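Local coordinates for protein transcriptional regulator, TetR family (Legionella pneumophila subsp. pneumophila str. Philadelphia 1, PDB 3ON4) that probably binds DNA as a dimeric, all-helical transcriptional regulator of the TetR family, at residues T11-L16 and I62-D67; E20-K25 and K34-A39; Q89-A94 and S161-G166; L98-E103 and G174-L179. All coordinates share one frame; numbering follows the deposited sequence.

Contact 1: T11-L16 and I62-D67; sequences TKERIL and ISWHTD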
loop_
_atom_site.group_PDB
_atom_site.type_symbol
_atom_site.label_atom_id
_atom_site.label_comp_id
_atom_site.label_asym_id
_atom_site.label_seq_id
_atom_site.Cartn_x
_atom_site.Cartn_y
_atom_site.Cartn_z
ATOM N N THR A 11 12.742 27.988 7.256
ATOM C CA THR A 11 12.835 26.843 8.148
ATOM C C THR A 11 11.616 25.917 8.016
ATOM O O THR A 11 11.780 24.700 7.909
ATOM C CB THR A 11 13.037 27.279 9.609
ATOM O OG1 THR A 11 14.195 28.121 9.677
ATOM C CG2 THR A 11 13.235 26.047 10.503
ATOM N N LYS A 12 10.436 26.507 7.966
ATOM C CA LYS A 12 9.181 25.763 7.825
ATOM C C LYS A 12 9.184 24.905 6.561
ATOM O O LYS A 12 8.836 23.718 6.609
ATOM C CB LYS A 12 7.993 26.702 7.798
ATOM C CG LYS A 12 6.655 26.031 8.027
ATOM C CD LYS A 12 5.542 27.054 8.214
ATOM C CE LYS A 12 4.229 26.355 8.514
ATOM N NZ LYS A 12 3.127 27.304 8.772
ATOM N N GLU A 13 9.575 25.512 5.448
ATOM C CA GLU A 13 9.597 24.805 4.175
ATOM C C GLU A 13 10.617 23.675 4.186
ATOM O O GLU A 13 10.346 22.593 3.675
ATOM C CB GLU A 13 9.847 25.743 2.981
ATOM C CG GLU A 13 10.167 24.928 1.704
ATOM C CD GLU A 13 9.866 25.641 0.406
ATOM O OE1 GLU A 13 9.853 26.887 0.394
ATOM O OE2 GLU A 13 9.659 24.932 -0.608
ATOM N N ARG A 14 11.784 23.897 4.777
ATOM C CA ARG A 14 12.789 22.828 4.799
ATOM C C ARG A 14 12.324 21.664 5.680
ATOM O O ARG A 14 12.613 20.486 5.386
ATOM C CB ARG A 14 14.161 23.359 5.219
ATOM C CG ARG A 14 14.757 24.353 4.245
ATOM C CD ARG A 14 16.285 24.412 4.321
ATOM N NE ARG A 14 16.803 24.414 5.687
ATOM C CZ ARG A 14 18.060 24.128 6.035
ATOM N NH1 ARG A 14 18.401 24.179 7.310
ATOM N NH2 ARG A 14 18.976 23.788 5.125
ATOM N N ILE A 15 11.588 21.977 6.748
ATOM C CA ILE A 15 11.042 20.935 7.631
ATOM C C ILE A 15 10.021 20.120 6.856
ATOM O O ILE A 15 10.054 18.888 6.855
ATOM C CB ILE A 15 10.367 21.505 8.923
ATOM C CG1 ILE A 15 11.413 22.082 9.867
ATOM C CG2 ILE A 15 9.557 20.382 9.615
ATOM C CD1 ILE A 15 10.873 23.078 10.932
ATOM N N LEU A 16 9.120 20.814 6.172
ATOM C CA LEU A 16 8.105 20.138 5.385
ATOM C C LEU A 16 8.742 19.227 4.316
ATOM O O LEU A 16 8.333 18.071 4.157
ATOM C CB LEU A 16 7.163 21.142 4.734
ATOM C CG LEU A 16 6.184 21.822 5.697
ATOM C CD1 LEU A 16 5.573 23.081 5.036
ATOM C CD2 LEU A 16 5.113 20.829 6.154
ATOM N N ILE A 62 0.747 16.615 4.345
ATOM C CA ILE A 62 -0.199 16.052 3.370
ATOM C C ILE A 62 -0.890 17.192 2.626
ATOM O O ILE A 62 -1.063 17.120 1.420
ATOM C CB ILE A 62 -1.258 15.133 3.968
ATOM C CG1 ILE A 62 -0.632 13.977 4.718
ATOM C CG2 ILE A 62 -2.150 14.558 2.827
ATOM C CD1 ILE A 62 -1.593 13.295 5.732
ATOM N N SER A 63 -1.263 18.250 3.344
ATOM C CA SER A 63 -1.922 19.385 2.723
ATOM C C SER A 63 -1.046 20.043 1.627
ATOM O O SER A 63 -1.522 20.316 0.516
ATOM C CB SER A 63 -2.351 20.402 3.795
ATOM O OG SER A 63 -3.034 21.499 3.219
ATOM N N TRP A 64 0.233 20.279 1.956
ATOM C CA TRP A 64 1.205 20.804 1.010
ATOM C C TRP A 64 1.378 19.897 -0.219
ATOM O O TRP A 64 1.340 20.357 -1.384
ATOM C CB TRP A 64 2.534 20.914 1.729
ATOM C CG TRP A 64 3.654 21.453 0.943
ATOM C CD1 TRP A 64 3.662 22.588 0.183
ATOM C CD2 TRP A 64 4.976 20.912 0.882
ATOM N NE1 TRP A 64 4.909 22.772 -0.377
ATOM C CE2 TRP A 64 5.737 21.761 0.051
ATOM C CE3 TRP A 64 5.594 19.777 1.445
ATOM C CZ2 TRP A 64 7.089 21.514 -0.236
ATOM C CZ3 TRP A 64 6.925 19.536 1.157
ATOM C CH2 TRP A 64 7.660 20.399 0.330
ATOM N N HIS A 65 1.544 18.601 0.043
ATOM C CA HIS A 65 1.750 17.632 -1.024
ATOM C C HIS A 65 0.546 17.589 -1.953
ATOM O O HIS A 65 0.716 17.515 -3.168
ATOM C CB HIS A 65 1.975 16.235 -0.436
ATOM C CG HIS A 65 2.351 15.186 -1.444
ATOM N ND1 HIS A 65 3.646 14.996 -1.868
ATOM C CD2 HIS A 65 1.619 14.211 -2.036
ATOM C CE1 HIS A 65 3.688 13.978 -2.713
ATOM N NE2 HIS A 65 2.472 13.477 -2.824
ATOM N N THR A 66 -0.658 17.599 -1.385
ATOM C CA THR A 66 -1.890 17.605 -2.188
ATOM C C THR A 66 -1.985 18.850 -3.082
ATOM O O THR A 66 -2.370 18.757 -4.253
ATOM C CB THR A 66 -3.146 17.499 -1.313
ATOM O OG1 THR A 66 -3.062 16.312 -0.495
ATOM C CG2 THR A 66 -4.423 17.438 -2.191
ATOM N N ASP A 67 -1.619 20.006 -2.535
ATOM C CA ASP A 67 -1.590 21.235 -3.304
ATOM C C ASP A 67 -0.611 21.152 -4.478
ATOM O O ASP A 67 -0.903 21.642 -5.563
ATOM C CB ASP A 67 -1.205 22.418 -2.414
ATOM C CG ASP A 67 -2.345 22.885 -1.520
ATOM O OD1 ASP A 67 -3.512 22.471 -1.722
ATOM O OD2 ASP A 67 -2.062 23.698 -0.612
#

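Contact 2: E20-K25 and K34-A39; sequences EALIQK and KDIATA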
loop_
_atom_site.group_PDB
_atom_site.type_symbol
_atom_site.label_atom_id
_atom_site.label_comp_id
_atom_site.label_asym_id
_atom_site.label_seq_id
_atom_site.Cartn_x
_atom_site.Cartn_y
_atom_site.Cartn_z
ATOM N N GLU A 20 8.324 15.196 4.395
ATOM C CA GLU A 20 7.712 14.567 3.244
ATOM C C GLU A 20 8.565 13.385 2.741
ATOM O O GLU A 20 8.049 12.301 2.488
ATOM C CB GLU A 20 7.520 15.601 2.136
ATOM C CG GLU A 20 6.791 15.081 0.903
ATOM C CD GLU A 20 6.776 16.096 -0.254
ATOM O OE1 GLU A 20 7.857 16.554 -0.700
ATOM O OE2 GLU A 20 5.672 16.410 -0.736
ATOM N N ALA A 21 9.858 13.626 2.603
ATOM C CA ALA A 21 10.805 12.633 2.160
ATOM C C ALA A 21 10.876 11.454 3.118
ATOM O O ALA A 21 10.798 10.296 2.679
ATOM C CB ALA A 21 12.193 13.241 1.981
ATOM N N LEU A 22 10.991 11.739 4.417
ATOM C CA LEU A 22 11.058 10.676 5.422
ATOM C C LEU A 22 9.790 9.820 5.437
ATOM O O LEU A 22 9.880 8.585 5.540
ATOM C CB LEU A 22 11.344 11.269 6.812
ATOM C CG LEU A 22 12.765 11.843 6.929
ATOM C CD1 LEU A 22 12.931 12.573 8.259
ATOM C CD2 LEU A 22 13.827 10.754 6.753
ATOM N N ILE A 23 8.628 10.458 5.318
ATOM C CA ILE A 23 7.351 9.743 5.337
ATOM C C ILE A 23 7.258 8.852 4.099
ATOM O O ILE A 23 6.918 7.650 4.209
ATOM C CB ILE A 23 6.135 10.694 5.450
ATOM C CG1 ILE A 23 6.134 11.370 6.837
ATOM C CG2 ILE A 23 4.828 9.903 5.204
ATOM C CD1 ILE A 23 5.165 12.598 6.929
ATOM N N GLN A 24 7.610 9.405 2.946
ATOM C CA GLN A 24 7.616 8.642 1.704
ATOM C C GLN A 24 8.588 7.469 1.687
ATOM O O GLN A 24 8.379 6.525 0.934
ATOM C CB GLN A 24 7.889 9.527 0.495
ATOM C CG GLN A 24 6.768 10.499 0.175
ATOM C CD GLN A 24 7.023 11.207 -1.116
ATOM O OE1 GLN A 24 7.612 12.280 -1.132
ATOM N NE2 GLN A 24 6.623 10.583 -2.225
ATOM N N LYS A 25 9.676 7.548 2.459
ATOM C CA LYS A 25 10.670 6.475 2.476
ATOM C C LYS A 25 10.284 5.413 3.513
ATOM O O LYS A 25 10.268 4.215 3.224
ATOM C CB LYS A 25 12.068 7.019 2.801
ATOM C CG LYS A 25 12.683 7.860 1.673
ATOM C CD LYS A 25 13.983 8.499 2.085
ATOM C CE LYS A 25 14.581 9.300 0.951
ATOM N NZ LYS A 25 15.953 9.786 1.280
ATOM N N LYS A 34 13.380 14.512 15.909
ATOM C CA LYS A 34 14.840 14.412 16.048
ATOM C C LYS A 34 15.516 13.999 14.728
ATOM O O LYS A 34 16.579 14.501 14.400
ATOM C CB LYS A 34 15.195 13.404 17.138
ATOM C CG LYS A 34 16.676 13.218 17.344
ATOM C CD LYS A 34 17.353 14.495 17.817
ATOM C CE LYS A 34 18.735 14.207 18.386
ATOM N NZ LYS A 34 19.329 15.465 18.853
ATOM N N ASP A 35 14.907 13.077 13.994
ATOM C CA ASP A 35 15.425 12.716 12.673
ATOM C C ASP A 35 15.540 13.938 11.756
ATOM O O ASP A 35 16.514 14.062 10.980
ATOM C CB ASP A 35 14.546 11.674 11.989
ATOM C CG ASP A 35 14.601 10.320 12.660
ATOM O OD1 ASP A 35 15.675 9.946 13.173
ATOM O OD2 ASP A 35 13.557 9.629 12.656
ATOM N N ILE A 36 14.531 14.807 11.800
ATOM C CA ILE A 36 14.502 15.996 10.935
ATOM C C ILE A 36 15.589 16.972 11.366
ATOM O O ILE A 36 16.331 17.486 10.532
ATOM C CB ILE A 36 13.141 16.729 10.978
ATOM C CG1 ILE A 36 12.036 15.834 10.422
ATOM C CG2 ILE A 36 13.203 18.036 10.198
ATOM C CD1 ILE A 36 10.673 16.484 10.470
ATOM N N ALA A 37 15.667 17.220 12.666
ATOM C CA ALA A 37 16.660 18.126 13.237
ATOM C C ALA A 37 18.083 17.720 12.839
ATOM O O ALA A 37 18.917 18.567 12.466
ATOM C CB ALA A 37 16.538 18.146 14.745
ATOM N N THR A 38 18.354 16.424 12.926
ATOM C CA THR A 38 19.668 15.890 12.583
ATOM C C THR A 38 19.911 16.056 11.086
ATOM O O THR A 38 20.995 16.432 10.679
ATOM C CB THR A 38 19.762 14.395 12.972
ATOM O OG1 THR A 38 19.724 14.286 14.400
ATOM C CG2 THR A 38 21.056 13.743 12.460
ATOM N N ALA A 39 18.878 15.823 10.276
ATOM C CA ALA A 39 19.045 15.804 8.809
ATOM C C ALA A 39 19.429 17.173 8.259
ATOM O O ALA A 39 20.283 17.259 7.370
ATOM C CB ALA A 39 17.766 15.283 8.121
#

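Contact 3: Q89-A94 and S161-G166; sequences QKFFDA and SLVEGG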
loop_
_atom_site.group_PDB
_atom_site.type_symbol
_atom_site.label_atom_id
_atom_site.label_comp_id
_atom_site.label_asym_id
_atom_site.label_seq_id
_atom_site.Cartn_x
_atom_site.Cartn_y
_atom_site.Cartn_z
ATOM N N GLN A 89 -1.453 8.877 -19.053
ATOM C CA GLN A 89 -0.040 8.451 -19.137
ATOM C C GLN A 89 0.893 9.453 -18.435
ATOM O O GLN A 89 1.818 9.069 -17.697
ATOM C CB GLN A 89 0.389 8.233 -20.610
ATOM C CG GLN A 89 -0.310 7.040 -21.300
ATOM C CD GLN A 89 -0.096 6.985 -22.813
ATOM O OE1 GLN A 89 0.065 8.014 -23.481
ATOM N NE2 GLN A 89 -0.128 5.775 -23.366
ATOM N N LYS A 90 0.642 10.743 -18.636
ATOM C CA LYS A 90 1.483 11.779 -18.026
ATOM C C LYS A 90 1.253 11.888 -16.521
ATOM O O LYS A 90 2.179 12.212 -15.769
ATOM C CB LYS A 90 1.264 13.145 -18.697
ATOM C CG LYS A 90 1.713 13.225 -20.134
ATOM C CD LYS A 90 3.233 13.110 -20.338
ATOM C CE LYS A 90 3.561 13.180 -21.833
ATOM N NZ LYS A 90 5.006 12.959 -22.195
ATOM N N PHE A 91 0.025 11.614 -16.083
ATOM C CA PHE A 91 -0.273 11.499 -14.657
ATOM C C PHE A 91 0.624 10.441 -14.023
ATOM O O PHE A 91 1.257 10.698 -12.995
ATOM C CB PHE A 91 -1.754 11.172 -14.441
ATOM C CG PHE A 91 -2.042 10.446 -13.166
ATOM C CD1 PHE A 91 -2.202 11.137 -11.976
ATOM C CD2 PHE A 91 -2.176 9.068 -13.162
ATOM C CE1 PHE A 91 -2.478 10.457 -10.807
ATOM C CE2 PHE A 91 -2.457 8.391 -11.996
ATOM C CZ PHE A 91 -2.605 9.069 -10.831
ATOM N N PHE A 92 0.709 9.263 -14.637
ATOM C CA PHE A 92 1.583 8.222 -14.091
ATOM C C PHE A 92 3.055 8.648 -14.096
ATOM O O PHE A 92 3.758 8.448 -13.090
ATOM C CB PHE A 92 1.392 6.893 -14.811
ATOM C CG PHE A 92 2.118 5.735 -14.153
ATOM C CD1 PHE A 92 2.058 5.551 -12.781
ATOM C CD2 PHE A 92 2.857 4.846 -14.908
ATOM C CE1 PHE A 92 2.729 4.474 -12.170
ATOM C CE2 PHE A 92 3.538 3.779 -14.297
ATOM C CZ PHE A 92 3.452 3.598 -12.938
ATOM N N ASP A 93 3.512 9.266 -15.188
ATOM C CA ASP A 93 4.882 9.829 -15.237
ATOM C C ASP A 93 5.125 10.828 -14.092
ATOM O O ASP A 93 6.179 10.803 -13.436
ATOM C CB ASP A 93 5.180 10.499 -16.590
ATOM C CG ASP A 93 5.282 9.510 -17.761
ATOM O OD1 ASP A 93 5.432 8.272 -17.574
ATOM O OD2 ASP A 93 5.249 10.000 -18.912
ATOM N N ALA A 94 4.149 11.694 -13.828
ATOM C CA ALA A 94 4.262 12.665 -12.727
ATOM C C ALA A 94 4.375 11.965 -11.358
ATOM O O ALA A 94 5.155 12.393 -10.518
ATOM C CB ALA A 94 3.086 13.642 -12.728
ATOM N N SER A 161 -5.704 2.305 -7.766
ATOM C CA SER A 161 -5.376 1.074 -7.037
ATOM C C SER A 161 -4.119 0.434 -7.622
ATOM O O SER A 161 -3.209 0.018 -6.885
ATOM C CB SER A 161 -6.537 0.082 -7.087
ATOM O OG SER A 161 -7.701 0.659 -6.515
ATOM N N LEU A 162 -4.049 0.378 -8.952
ATOM C CA LEU A 162 -2.934 -0.267 -9.609
ATOM C C LEU A 162 -1.658 0.543 -9.405
ATOM O O LEU A 162 -0.604 -0.029 -9.182
ATOM C CB LEU A 162 -3.217 -0.454 -11.090
ATOM C CG LEU A 162 -2.317 -1.337 -11.931
ATOM C CD1 LEU A 162 -2.004 -2.701 -11.262
ATOM C CD2 LEU A 162 -3.004 -1.552 -13.275
ATOM N N VAL A 163 -1.768 1.860 -9.480
ATOM C CA VAL A 163 -0.629 2.741 -9.251
ATOM C C VAL A 163 -0.081 2.510 -7.842
ATOM O O VAL A 163 1.131 2.319 -7.666
ATOM C CB VAL A 163 -1.005 4.225 -9.443
ATOM C CG1 VAL A 163 0.061 5.165 -8.805
ATOM C CG2 VAL A 163 -1.237 4.538 -10.924
ATOM N N GLU A 164 -0.959 2.512 -6.839
ATOM C CA GLU A 164 -0.528 2.353 -5.448
ATOM C C GLU A 164 0.116 0.977 -5.223
ATOM O O GLU A 164 1.224 0.863 -4.676
ATOM C CB GLU A 164 -1.674 2.603 -4.472
ATOM C CG GLU A 164 -2.199 4.051 -4.473
ATOM C CD GLU A 164 -1.190 5.074 -4.018
ATOM O OE1 GLU A 164 -0.286 4.726 -3.240
ATOM O OE2 GLU A 164 -1.314 6.262 -4.400
ATOM N N GLY A 165 -0.556 -0.073 -5.662
ATOM C CA GLY A 165 -0.042 -1.426 -5.473
ATOM C C GLY A 165 1.233 -1.682 -6.266
ATOM O O GLY A 165 2.149 -2.360 -5.781
ATOM N N GLY A 166 1.291 -1.162 -7.488
ATOM C CA GLY A 166 2.484 -1.263 -8.329
ATOM C C GLY A 166 3.708 -0.597 -7.724
ATOM O O GLY A 166 4.823 -1.170 -7.727
#

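Contact 4: L98-E103 and G174-L179; sequences LTYNSE and GDETFL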
loop_
_atom_site.group_PDB
_atom_site.type_symbol
_atom_site.label_atom_id
_atom_site.label_comp_id
_atom_site.label_asym_id
_atom_site.label_seq_id
_atom_site.Cartn_x
_atom_site.Cartn_y
_atom_site.Cartn_z
ATOM N N LEU A 98 7.718 11.695 -8.490
ATOM C CA LEU A 98 7.588 12.021 -7.076
ATOM C C LEU A 98 7.847 10.802 -6.174
ATOM O O LEU A 98 7.988 10.953 -4.949
ATOM C CB LEU A 98 6.187 12.562 -6.811
ATOM C CG LEU A 98 5.853 13.922 -7.418
ATOM C CD1 LEU A 98 4.339 14.131 -7.377
ATOM C CD2 LEU A 98 6.604 15.001 -6.661
ATOM N N THR A 99 7.886 9.607 -6.757
ATOM C CA THR A 99 7.919 8.373 -5.955
ATOM C C THR A 99 9.146 7.541 -6.331
ATOM O O THR A 99 10.275 7.849 -5.915
ATOM C CB THR A 99 6.576 7.618 -6.053
ATOM O OG1 THR A 99 6.325 7.229 -7.414
ATOM C CG2 THR A 99 5.402 8.528 -5.541
ATOM N N TYR A 100 8.945 6.509 -7.136
ATOM C CA TYR A 100 9.991 5.572 -7.486
ATOM C C TYR A 100 11.272 6.224 -8.000
ATOM O O TYR A 100 12.364 5.790 -7.651
ATOM C CB TYR A 100 9.444 4.594 -8.515
ATOM C CG TYR A 100 10.381 3.521 -8.927
ATOM C CD1 TYR A 100 11.191 3.673 -10.055
ATOM C CD2 TYR A 100 10.434 2.325 -8.236
ATOM C CE1 TYR A 100 12.050 2.674 -10.460
ATOM C CE2 TYR A 100 11.303 1.301 -8.635
ATOM C CZ TYR A 100 12.093 1.485 -9.756
ATOM O OH TYR A 100 12.957 0.497 -10.171
ATOM N N ASN A 101 11.156 7.257 -8.823
ATOM C CA ASN A 101 12.340 7.905 -9.373
ATOM C C ASN A 101 13.101 8.746 -8.324
ATOM O O ASN A 101 14.275 9.010 -8.490
ATOM C CB ASN A 101 11.979 8.818 -10.536
ATOM C CG ASN A 101 11.414 8.080 -11.741
ATOM O OD1 ASN A 101 11.510 6.846 -11.857
ATOM N ND2 ASN A 101 10.856 8.857 -12.680
ATOM N N SER A 102 12.419 9.174 -7.270
ATOM C CA SER A 102 13.030 10.027 -6.242
ATOM C C SER A 102 13.450 9.162 -5.054
ATOM O O SER A 102 12.681 8.940 -4.112
ATOM C CB SER A 102 12.052 11.118 -5.799
ATOM O OG SER A 102 12.625 11.955 -4.804
ATOM N N GLU A 103 14.659 8.612 -5.133
ATOM C CA GLU A 103 15.215 7.795 -4.058
ATOM C C GLU A 103 14.273 6.682 -3.581
ATOM O O GLU A 103 14.145 6.437 -2.384
ATOM C CB GLU A 103 15.665 8.693 -2.893
ATOM C CG GLU A 103 16.723 9.733 -3.336
ATOM C CD GLU A 103 17.223 10.661 -2.219
ATOM O OE1 GLU A 103 16.703 10.609 -1.087
ATOM O OE2 GLU A 103 18.146 11.448 -2.496
ATOM N N GLY A 174 13.331 -3.240 -6.765
ATOM C CA GLY A 174 13.795 -2.538 -7.953
ATOM C C GLY A 174 13.250 -3.185 -9.207
ATOM O O GLY A 174 13.868 -3.123 -10.282
ATOM N N ASP A 175 12.088 -3.816 -9.082
ATOM C CA ASP A 175 11.529 -4.527 -10.196
ATOM C C ASP A 175 10.604 -3.576 -10.948
ATOM O O ASP A 175 9.431 -3.418 -10.594
ATOM C CB ASP A 175 10.800 -5.782 -9.733
ATOM C CG ASP A 175 10.332 -6.635 -10.892
ATOM O OD1 ASP A 175 10.462 -6.174 -12.042
ATOM O OD2 ASP A 175 9.838 -7.762 -10.656
ATOM N N GLU A 176 11.143 -2.952 -11.992
ATOM C CA GLU A 176 10.383 -2.027 -12.826
ATOM C C GLU A 176 9.163 -2.671 -13.474
ATOM O O GLU A 176 8.266 -1.962 -13.924
ATOM C CB GLU A 176 11.260 -1.474 -13.958
ATOM C CG GLU A 176 12.430 -0.651 -13.520
ATOM C CD GLU A 176 13.368 -0.310 -14.674
ATOM O OE1 GLU A 176 14.600 -0.451 -14.508
ATOM O OE2 GLU A 176 12.867 0.101 -15.744
ATOM N N THR A 177 9.137 -4.001 -13.583
ATOM C CA THR A 177 8.047 -4.638 -14.314
ATOM C C THR A 177 6.702 -4.408 -13.613
ATOM O O THR A 177 5.673 -4.398 -14.276
ATOM C CB THR A 177 8.307 -6.146 -14.606
ATOM O OG1 THR A 177 8.489 -6.865 -13.391
ATOM C CG2 THR A 177 9.575 -6.326 -15.463
ATOM N N PHE A 178 6.710 -4.200 -12.291
ATOM C CA PHE A 178 5.467 -3.860 -11.583
ATOM C C PHE A 178 4.895 -2.517 -12.091
ATOM O O PHE A 178 3.670 -2.347 -12.201
ATOM C CB PHE A 178 5.671 -3.802 -10.065
ATOM C CG PHE A 178 5.866 -5.147 -9.410
ATOM C CD1 PHE A 178 4.777 -5.934 -9.073
ATOM C CD2 PHE A 178 7.147 -5.610 -9.095
ATOM C CE1 PHE A 178 4.947 -7.156 -8.459
ATOM C CE2 PHE A 178 7.329 -6.826 -8.465
ATOM C CZ PHE A 178 6.223 -7.607 -8.144
ATOM N N LEU A 179 5.783 -1.580 -12.404
ATOM C CA LEU A 179 5.387 -0.264 -12.894
ATOM C C LEU A 179 5.019 -0.332 -14.377
ATOM O O LEU A 179 4.122 0.373 -14.832
ATOM C CB LEU A 179 6.513 0.742 -12.674
ATOM C CG LEU A 179 6.965 0.883 -11.215
ATOM C CD1 LEU A 179 8.129 1.834 -11.085
ATOM C CD2 LEU A 179 5.819 1.330 -10.350
#

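Contact 1: T11-L16 and I62-D67
Leu16 lays its CB over one face of the Trp64 indole, 4.2 Å from the centroid of the six-membered ring and 27° off the ring normal, a CH-pi contact displaced toward the rim of the ring. The nearest ring carbon to Leu16 CB is Trp64 CE3 at 3.9 Å. The backbone of Leu16 comes closer still: its carbonyl O stands 3.6 Å from Trp64 CZ3, so the benzo side of the indole packs against main chain as much as side chain. With CG anti to the backbone N (chi1 -179°), Trp64 reaches straight out from its helix and spans the gap to the other, where the closest CA atoms, those of Leu16 and Trp64, are still 8.2 Å apart. Glu13, one turn before Leu16, brings only its carboxylate near the indole, OE2 4.3 Å from Trp64 CZ2, a loose oblique approach. This is surface packing of helix 11-26, the first of the N-terminal DNA-binding domain, on the long helix 54-77. Lys68 adds a cation-pi contact to Trp64, and Leu16 also packs on Leu57, Ala60 and Val61 of helix 54-77, whose Ile62, Ser63 and Thr66 touch helix 121-144.

Contact 2: E20-K25 and K34-A39
Asp35 and Ile36 meet a single methyl of Leu22, its CD1, which carries the whole contact from the side of helix 11-26. At Asp35 the touching atom is the methylene: Asp35 CB lies 4.2 Å from Leu22 CD1. The carboxylate is used elsewhere, since OD2 accepts a hydrogen bond from the backbone N of Ser32, just ahead of helix 33-40, which ties the start of that helix to its first turn. Ile36 follows with the closer approach, CG1 to Leu22 CD1 at 4.0 Å. Leu22 and Ile36 are also the pair with the nearest CA atoms, 8.4 Å apart, a spacing bridged by aliphatic groups. The CG1 branch of Ile36 lies beside the backbone N (chi1 -64°), which sets the longer arm between the helices, and the Leu22 and Ile36 side chains cross at a slant. The contact packs helix 33-40, the first helix of the predicted helix-turn-helix, against helix 11-26, the first helix of the TetR-type DNA-binding domain, through Leu22. Ile36 also touches Phe31, Ile47 of helix 44-50, the second helix of the motif, and Leu57 of helix 54-77, so that, counting helix 11-26, three other helices meet around it.

Contact 3: Q89-A94 and S161-G166
Phe91 and Phe92 both hold CG anti to the backbone N, at chi1 154° and -171°, and these torsions swing two successive rings off helix 84-98 toward the same methyl of Val163. On the facing helix, Val163 with chi1 163° keeps CG1 anti to its own N and CG2 beside it, and it is CG2 that reaches the two rings. The nearer ring is that of Phe92, whose CD1 lies 3.9 Å from Val163 CG2, with Phe92 CE1 next at 4.2 Å. From the other ring, Phe91 CE2 approaches Val163 CG2 to 4.2 Å. The directions of approach differ: the Phe92 and Val163 side chains run past each other in opposite senses, whereas Phe91 comes across Val163 at a slant. Although both phenylalanine CB bonds leave their helix aslant to the partner, the rings bend back to it, while Val163 points its CB directly across. The contact is wholly apolar, and all three side chains are buried. The CA atoms of Phe92 and Val163 are 7.6 Å apart, the closest such pair here. The contact joins helices 84-98 and 149-173 inside the C-terminal domain. Val182 of helix 177-189 packs on both Phe92 and Val163, while Phe91 continues onto Leu73 of helix 54-77 and onto Ile134 and Leu138 of helix 121-144. Other faces of helix 149-173 meet the second subunit, with Leu162 packing on Ser161 of that subunit and Glu164 on its Leu168.

Contact 4: L98-E103 and G174-L179
The Tyr100 ring takes Leu179 CD1 on one face, 3.6 Å from the centroid and 15° off the ring normal, a close CH-pi contact. The methyl leans toward the CB end of the ring, where Tyr100 CG is its nearest atom at 3.5 Å. In the plane of the ring, at its edge, lies OD1 of the next residue, Asn101. The phenol end meets the other segment differently: Glu176 CG sits 3.6 Å from Tyr100 OH, its side chain crossing the tyrosine at about a right angle, with ring and carboxylate planes 54° apart. Gly174 O stands 3.7 Å from the same Tyr100 OH, a packing distance. With chi1 -177° the tyrosine extends away from its backbone and bridges a wide gap, the CA atoms of Tyr100 and Gly174 being 9.0 Å apart. Tyr100 is the second residue of a type I beta turn from Thr99 to Ser102, closed by the bond from Ser102 N to Thr99 O. In the other segment Asp175 precedes the turn leading into helix 177-189, and Thr177 N donates a capping bond to its OD1 (3.0 Å), meeting that oxygen from above the carboxylate plane. Asp175 OD2 also forms a salt bridge with Lys157 of the second subunit, tying this turn to the dimer interface. Thus the loop after helix 84-98 rests on the turn after helix 149-173 and on the first part of helix 177-189; Leu179 also packs on Leu96 of helix 84-98 and on Leu167 and Ala170 of helix 149-173.

Contacts 1 and 2 share helix 11-26, contact 2 nested within the loop closed by contact 1, with centres 12 Å apart; His65 ND1 and Glu20 OE2, 2.7 Å apart, probably form a hydrogen bond between them. Contacts 3 and 4, 10 Å apart at their centres, interleave along the chain and touch where Phe92 CE2 packs 3.5 Å from Leu179 O; both reach the second subunit. Contacts 2 and 4 also touch: Lys25 NZ and Glu103 OE1 form a 2.6 Å salt bridge, and Gln24 NE2 probably bonds to Leu98 O. These bonds join helix 11-26 to the C-terminal domain. The sodium ion, bound at Ser114 and Asp115, lies about 13 Å from the Leu22 side chain.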